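PDB 3HSI: phosphatidylserine synthase, which is a member of the phospholipase D superfamily, with two PLD-type regions in one chain. Local coordinates for residues A12-L16 with D265-Q269. Residue numbers count along the deposited sequence, not the author numbering.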
loop_
_atom_site.group_PDB
_atom_site.type_symbol
_atom_site.label_atom_id
_atom_site.label_comp_id
_atom_site.label_asym_id
_atom_site.label_seq_id
_atom_site.Cartn_x
_atom_site.Cartn_y
_atom_site.Cartn_z
ATOM N N ALA C 12 -23.201 11.981 -9.697
ATOM C CA ALA C 12 -23.444 10.550 -9.576
ATOM C C ALA C 12 -24.599 10.094 -10.469
ATOM O O ALA C 12 -24.529 9.041 -11.120
ATOM C CB ALA C 12 -23.706 10.179 -8.119
ATOM N N GLU C 13 -25.677 10.869 -10.475
ATOM C CA GLU C 13 -26.793 10.569 -11.353
ATOM C C GLU C 13 -26.334 10.532 -12.815
ATOM O O GLU C 13 -26.678 9.597 -13.535
ATOM C CB GLU C 13 -27.925 11.591 -11.199
ATOM C CG GLU C 13 -29.314 10.969 -11.516
ATOM C CD GLU C 13 -30.422 12.003 -11.742
ATOM O OE1 GLU C 13 -30.308 13.146 -11.223
ATOM O OE2 GLU C 13 -31.419 11.670 -12.445
ATOM N N GLN C 14 -25.570 11.557 -13.229
ATOM C CA GLN C 14 -24.979 11.640 -14.562
ATOM C C GLN C 14 -24.124 10.426 -14.900
ATOM O O GLN C 14 -24.250 9.874 -15.998
ATOM C CB GLN C 14 -24.120 12.908 -14.713
ATOM C CG GLN C 14 -24.907 14.218 -14.643
ATOM C CD GLN C 14 -24.019 15.412 -14.360
ATOM O OE1 GLN C 14 -22.831 15.443 -14.705
ATOM N NE2 GLN C 14 -24.589 16.399 -13.704
ATOM N N ASN C 15 -23.233 10.039 -13.985
ATOM C CA ASN C 15 -22.366 8.885 -14.242
ATOM C C ASN C 15 -23.179 7.600 -14.421
ATOM O O ASN C 15 -22.913 6.822 -15.336
ATOM C CB ASN C 15 -21.296 8.715 -13.161
ATOM C CG ASN C 15 -20.447 9.977 -12.963
ATOM O OD1 ASN C 15 -20.388 10.868 -13.838
ATOM N ND2 ASN C 15 -19.813 10.079 -11.805
ATOM N N LEU C 16 -24.171 7.388 -13.564
ATOM C CA LEU C 16 -25.019 6.203 -13.687
ATOM C C LEU C 16 -25.782 6.226 -15.000
ATOM O O LEU C 16 -25.784 5.239 -15.709
ATOM C CB LEU C 16 -25.942 5.988 -12.451
ATOM C CG LEU C 16 -25.185 5.712 -11.128
ATOM C CD1 LEU C 16 -26.095 5.629 -9.883
ATOM C CD2 LEU C 16 -24.286 4.471 -11.215
ATOM N N ASP C 265 -21.232 6.070 -6.435
ATOM C CA ASP C 265 -22.374 6.747 -7.026
ATOM C C ASP C 265 -23.719 6.060 -6.728
ATOM O O ASP C 265 -24.746 6.728 -6.625
ATOM C CB ASP C 265 -22.169 6.942 -8.544
ATOM C CG ASP C 265 -21.047 7.960 -8.859
ATOM O OD1 ASP C 265 -20.646 8.738 -7.941
ATOM O OD2 ASP C 265 -20.561 7.997 -10.014
ATOM N N LEU C 266 -23.709 4.740 -6.617
ATOM C CA LEU C 266 -24.894 3.996 -6.215
ATOM C C LEU C 266 -25.340 4.457 -4.814
ATOM O O LEU C 266 -26.500 4.768 -4.606
ATOM C CB LEU C 266 -24.659 2.481 -6.297
ATOM C CG LEU C 266 -24.664 1.776 -7.677
ATOM C CD1 LEU C 266 -24.215 0.305 -7.552
ATOM C CD2 LEU C 266 -26.062 1.792 -8.301
ATOM N N PHE C 267 -24.400 4.578 -3.886
ATOM C CA PHE C 267 -24.672 5.011 -2.505
ATOM C C PHE C 267 -25.180 6.449 -2.464
ATOM O O PHE C 267 -26.029 6.787 -1.642
ATOM C CB PHE C 267 -23.406 4.960 -1.657
ATOM C CG PHE C 267 -23.094 3.610 -1.057
ATOM C CD1 PHE C 267 -22.746 3.504 0.291
ATOM C CD2 PHE C 267 -23.089 2.463 -1.830
ATOM C CE1 PHE C 267 -22.432 2.266 0.844
ATOM C CE2 PHE C 267 -22.768 1.218 -1.279
ATOM C CZ PHE C 267 -22.439 1.126 0.056
ATOM N N LEU C 268 -24.645 7.311 -3.324
ATOM C CA LEU C 268 -25.126 8.691 -3.359
ATOM C C LEU C 268 -26.494 8.822 -3.960
ATOM O O LEU C 268 -27.156 9.806 -3.711
ATOM C CB LEU C 268 -24.190 9.578 -4.167
ATOM C CG LEU C 268 -22.870 9.911 -3.506
ATOM C CD1 LEU C 268 -21.942 10.409 -4.566
ATOM C CD2 LEU C 268 -23.105 10.941 -2.427
ATOM N N GLN C 269 -26.896 7.866 -4.796
ATOM C CA GLN C 269 -28.142 7.964 -5.536
ATOM C C GLN C 269 -29.288 7.159 -4.958
ATOM O O GLN C 269 -30.286 6.952 -5.634
ATOM C CB GLN C 269 -27.933 7.539 -7.007
ATOM C CG GLN C 269 -27.351 8.673 -7.863
ATOM C CD GLN C 269 -28.354 9.794 -8.034
ATOM O OE1 GLN C 269 -29.443 9.578 -8.566
ATOM N NE2 GLN C 269 -27.999 10.998 -7.571
#
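Asp265, in the last turn of helix 258-268, makes the closest CA pairing between 12-16 and 265-269, its CA 4.7 Å from the CA of Ala12. The small methyl group of Ala12 permits this approach: its CB lies 3.4 Å from Asp265 OD1. The other carboxylate oxygen, Asp265 OD2, accepts a nearly straight hydrogen bond from Asn15 ND2 (2.8 Å, 163°), so the buried acid is met by a polar partner one helical turn beyond Ala12. The aliphatic side of Asp265 is lined by Leu16, whose CG is 4.2 Å from Asp265 CB. At Leu266 the CA-CB bond turns away from helix 8-18, yet the side chain still brings CD2 within 4.2 Å of Leu16 CD1, and both leucines also rest on Tyr374 of strand 374-378. Phe267 faces the other way, into the body of the PLD-like domain, packing against strands 273-277 and 367-370 and helix 285-296. Helix 258-268 is thus one of the helices flanking the mixed beta-sheet of this alpha/beta PLD fold, and the N-terminal helix packs against its side away from Phe267. Leu268 contributes little here, CD1 touching Ala12 CB at 4.0 Å. Gln269 is the first residue to leave helical phi/psi; its N donates to Leu266 O at 3.1 Å, and weakly to Asp265 O at 3.0 Å. The side chain of Gln269 lies against helix 8-18, Gln269 CG 4.0 Å from Ala12 CB and 3.9 Å from Leu16 CD1, while Gln269 OE1 abuts Glu13 CG at 3.3 Å on the more exposed margin.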